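Local coordinates for Beta2-bungarotoxin (Bungarus multicinctus, PDB 1BUN), which is a presynaptic snake neurotoxin that pairs a phospholipase A2 subunit with a Kunitz-type subunit, the latter probably directing the toxin to neuronal potassium channels, at residues P11-C16 against V33-G38. Sequence-based numbering, arbitrary orientation.
Sequences PDTKIC and VQFRYG
One direct backbone hydrogen bond, two bridging waters and a proline-phenylalanine contact join P11-C16 to F35-G38. At the apolar end, P11 lays CB over one face of the F35 ring, 3.4 Å from CE2. The crowded first torsion of F35, CG between the backbone N and the carbonyl carbon (chi1 81°), places the ring for this contact. T13 reaches the same ring differently: its CG2, anti to the carbonyl carbon, lies in the ring plane at the edge, 4.0 Å from F35 CD2. Y37 starts away from P11-C16, but with CG anti to its backbone N (chi1 -180°) the ring turns so that CD1 comes 3.6 Å from D12 O.

D12 shapes the loop from within. Its OD1 accepts K14 N at 3.0 Å, nearly along the C-O axis, which closes an Asx turn, while OD2 is held by G42 N, so both carboxylate oxygens are engaged.

Water mediates much of the polar contact. One molecule sits within hydrogen-bonding reach of D12 O (2.5 Å) and K14 O (2.8 Å) and weakly accepts from G38 N; another bridges T13 O and R36 O. At the far end of the segments C16 N donates a hydrogen bond to G38 O, 3.0 Å, the donor lying 32° out of the carbonyl plane. G38 CA also makes a CH...O contact of 3.4 Å with K14 O, a closeness permitted by the absence of a side chain, since a CB would clash with that oxygen.

In this Kunitz fold P11-C16 probably corresponds to the first part of the inhibitors' protease-binding loop, and the C16-C40 disulfide ties its end to the loop after G38. Strand 31-37 pairs antiparallel with strand 20-26, whose Y24 meets F35 edge-to-face and touches P11, while H46 from a loop stacks on Y37.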
ATOM      1  N   PRO B  11      -5.806 -12.910  22.214  1.00 21.74           N
ATOM      2  CA  PRO B  11      -7.033 -12.247  21.794  1.00 21.27           C
ATOM      3  C   PRO B  11      -7.861 -11.849  23.007  1.00 21.09           C
ATOM      4  O   PRO B  11      -8.041 -12.652  23.921  1.00 22.57           O
ATOM      5  CB  PRO B  11      -7.724 -13.340  20.963  1.00 20.59           C
ATOM      6  CG  PRO B  11      -7.308 -14.590  21.643  1.00 19.30           C
ATOM      7  CD  PRO B  11      -5.833 -14.323  21.787  1.00 20.88           C
ATOM      8  N   ASP B  12      -8.399 -10.635  22.993  1.00 20.01           N
ATOM      9  CA  ASP B  12      -9.194 -10.144  24.105  1.00 20.68           C
ATOM     10  C   ASP B  12     -10.641 -10.665  24.043  1.00 20.69           C
ATOM     11  O   ASP B  12     -11.488 -10.135  23.310  1.00 20.13           O
ATOM     12  CB  ASP B  12      -9.097  -8.601  24.146  1.00 22.24           C
ATOM     13  CG  ASP B  12      -9.939  -7.973  25.228  1.00 24.01           C
ATOM     14  OD1 ASP B  12     -10.725  -8.680  25.887  1.00 28.08           O
ATOM     15  OD2 ASP B  12      -9.832  -6.748  25.426  1.00 25.21           O
ATOM     16  N   THR B  13     -10.909 -11.710  24.827  1.00 19.60           N
ATOM     17  CA  THR B  13     -12.231 -12.318  24.888  1.00 19.13           C
ATOM     18  C   THR B  13     -13.179 -11.727  25.950  1.00 20.26           C
ATOM     19  O   THR B  13     -14.275 -12.268  26.134  1.00 20.44           O
ATOM     20  CB  THR B  13     -12.150 -13.827  25.185  1.00 19.12           C
ATOM     21  OG1 THR B  13     -11.335 -14.044  26.347  1.00 20.42           O
ATOM     22  CG2 THR B  13     -11.610 -14.588  24.026  1.00 16.27           C
ATOM     23  N   LYS B  14     -12.781 -10.667  26.664  1.00 21.08           N
ATOM     24  CA  LYS B  14     -13.656 -10.100  27.702  1.00 22.76           C
ATOM     25  C   LYS B  14     -14.899  -9.554  27.056  1.00 23.26           C
ATOM     26  O   LYS B  14     -14.919  -9.393  25.833  1.00 25.00           O
ATOM     27  CB  LYS B  14     -12.937  -9.038  28.533  1.00 23.98           C
ATOM     28  CG  LYS B  14     -11.790  -9.643  29.340  1.00 26.69           C
ATOM     29  CD  LYS B  14     -11.122  -8.695  30.286  1.00 27.47           C
ATOM     30  CE  LYS B  14     -10.037  -9.465  31.066  1.00 32.91           C
ATOM     31  NZ  LYS B  14     -10.559 -10.632  31.901  1.00 34.12           N
ATOM     32  N   ILE B  15     -15.955  -9.347  27.839  1.00 22.68           N
ATOM     33  CA  ILE B  15     -17.219  -8.853  27.286  1.00 21.29           C
ATOM     34  C   ILE B  15     -17.528  -7.396  27.550  1.00 20.06           C
ATOM     35  O   ILE B  15     -17.625  -6.972  28.691  1.00 21.32           O
ATOM     36  CB  ILE B  15     -18.420  -9.725  27.753  1.00 21.48           C
ATOM     37  CG1 ILE B  15     -18.075 -11.198  27.495  1.00 23.11           C
ATOM     38  CG2 ILE B  15     -19.730  -9.342  26.995  1.00 17.02           C
ATOM     39  CD1 ILE B  15     -19.191 -12.183  27.776  1.00 25.36           C
ATOM     40  N   CYS B  16     -17.654  -6.616  26.487  1.00 19.27           N
ATOM     41  CA  CYS B  16     -17.994  -5.213  26.627  1.00 19.38           C
ATOM     42  C   CYS B  16     -19.091  -4.905  25.643  1.00 18.90           C
ATOM     43  O   CYS B  16     -19.461  -3.773  25.483  1.00 20.98           O
ATOM     44  CB  CYS B  16     -16.794  -4.311  26.354  1.00 20.08           C
ATOM     45  SG  CYS B  16     -15.363  -4.629  27.433  1.00 24.98           S
ATOM     46  N   VAL B  33      -7.139 -17.553  13.462  1.00 32.73           N
ATOM     47  CA  VAL B  33      -8.218 -18.488  13.746  1.00 31.89           C
ATOM     48  C   VAL B  33      -9.421 -17.714  14.233  1.00 31.72           C
ATOM     49  O   VAL B  33      -9.266 -16.566  14.669  1.00 32.60           O
ATOM     50  CB  VAL B  33      -7.793 -19.599  14.740  1.00 30.76           C
ATOM     51  CG1 VAL B  33      -6.807 -20.530  14.085  1.00 28.72           C
ATOM     52  CG2 VAL B  33      -7.167 -19.013  15.963  1.00 30.78           C
ATOM     53  N   GLN B  34     -10.614 -18.289  14.068  1.00 31.60           N
ATOM     54  CA  GLN B  34     -11.854 -17.646  14.519  1.00 31.97           C
ATOM     55  C   GLN B  34     -12.042 -17.715  16.048  1.00 29.27           C
ATOM     56  O   GLN B  34     -11.695 -18.724  16.675  1.00 29.11           O
ATOM     57  CB  GLN B  34     -13.060 -18.286  13.834  1.00 35.98           C
ATOM     58  CG  GLN B  34     -14.402 -17.559  14.089  1.00 42.55           C
ATOM     59  CD  GLN B  34     -15.564 -18.116  13.235  1.00 46.23           C
ATOM     60  OE1 GLN B  34     -16.684 -17.571  13.246  1.00 44.57           O
ATOM     61  NE2 GLN B  34     -15.300 -19.209  12.502  1.00 49.13           N
ATOM     62  N   PHE B  35     -12.554 -16.631  16.641  1.00 26.23           N
ATOM     63  CA  PHE B  35     -12.807 -16.575  18.085  1.00 22.59           C
ATOM     64  C   PHE B  35     -13.999 -15.672  18.412  1.00 23.08           C
ATOM     65  O   PHE B  35     -14.509 -14.961  17.534  1.00 22.74           O
ATOM     66  CB  PHE B  35     -11.558 -16.158  18.876  1.00 18.88           C
ATOM     67  CG  PHE B  35     -11.299 -14.676  18.913  1.00 14.84           C
ATOM     68  CD1 PHE B  35     -11.076 -13.956  17.759  1.00 15.10           C
ATOM     69  CD2 PHE B  35     -11.229 -14.010  20.116  1.00 13.92           C
ATOM     70  CE1 PHE B  35     -10.781 -12.582  17.813  1.00 14.16           C
ATOM     71  CE2 PHE B  35     -10.933 -12.637  20.166  1.00 11.47           C
ATOM     72  CZ  PHE B  35     -10.711 -11.932  19.019  1.00 10.02           C
ATOM     73  N   ARG B  36     -14.492 -15.755  19.650  1.00 22.24           N
ATOM     74  CA  ARG B  36     -15.627 -14.945  20.071  1.00 21.11           C
ATOM     75  C   ARG B  36     -15.081 -13.616  20.579  1.00 20.50           C
ATOM     76  O   ARG B  36     -14.522 -13.556  21.668  1.00 21.07           O
ATOM     77  CB  ARG B  36     -16.417 -15.663  21.180  1.00 20.59           C
ATOM     78  CG  ARG B  36     -17.122 -16.963  20.759  1.00 18.59           C
ATOM     79  CD  ARG B  36     -17.990 -17.552  21.896  1.00 18.45           C
ATOM     80  NE  ARG B  36     -19.414 -17.237  21.708  1.00 22.60           N
ATOM     81  CZ  ARG B  36     -20.172 -16.582  22.593  1.00 24.45           C
ATOM     82  NH1 ARG B  36     -19.671 -16.174  23.752  1.00 27.70           N
ATOM     83  NH2 ARG B  36     -21.407 -16.233  22.276  1.00 26.99           N
ATOM     84  N   TYR B  37     -15.154 -12.576  19.756  1.00 20.37           N
ATOM     85  CA  TYR B  37     -14.655 -11.240  20.142  1.00 20.43           C
ATOM     86  C   TYR B  37     -15.759 -10.458  20.877  1.00 20.92           C
ATOM     87  O   TYR B  37     -16.883 -10.337  20.363  1.00 21.78           O
ATOM     88  CB  TYR B  37     -14.205 -10.449  18.900  1.00 18.62           C
ATOM     89  CG  TYR B  37     -13.679  -9.074  19.229  1.00 16.77           C
ATOM     90  CD1 TYR B  37     -12.600  -8.919  20.100  1.00 16.55           C
ATOM     91  CD2 TYR B  37     -14.276  -7.928  18.715  1.00 16.91           C
ATOM     92  CE1 TYR B  37     -12.136  -7.669  20.462  1.00 14.92           C
ATOM     93  CE2 TYR B  37     -13.811  -6.655  19.071  1.00 13.98           C
ATOM     94  CZ  TYR B  37     -12.745  -6.548  19.949  1.00 15.04           C
ATOM     95  OH  TYR B  37     -12.302  -5.323  20.372  1.00 17.07           O
ATOM     96  N   GLY B  38     -15.428  -9.885  22.036  1.00 20.73           N
ATOM     97  CA  GLY B  38     -16.405  -9.157  22.818  1.00 19.78           C
ATOM     98  C   GLY B  38     -16.400  -7.646  22.752  1.00 21.60           C
ATOM     99  O   GLY B  38     -17.120  -7.009  23.512  1.00 23.14           O
TER
HETATM  100  O   HOH W   1     -13.128  -8.371  23.950  1.00 18.61           O
HETATM  101  O   HOH W   2     -16.088 -13.587  24.168  1.00 14.76           O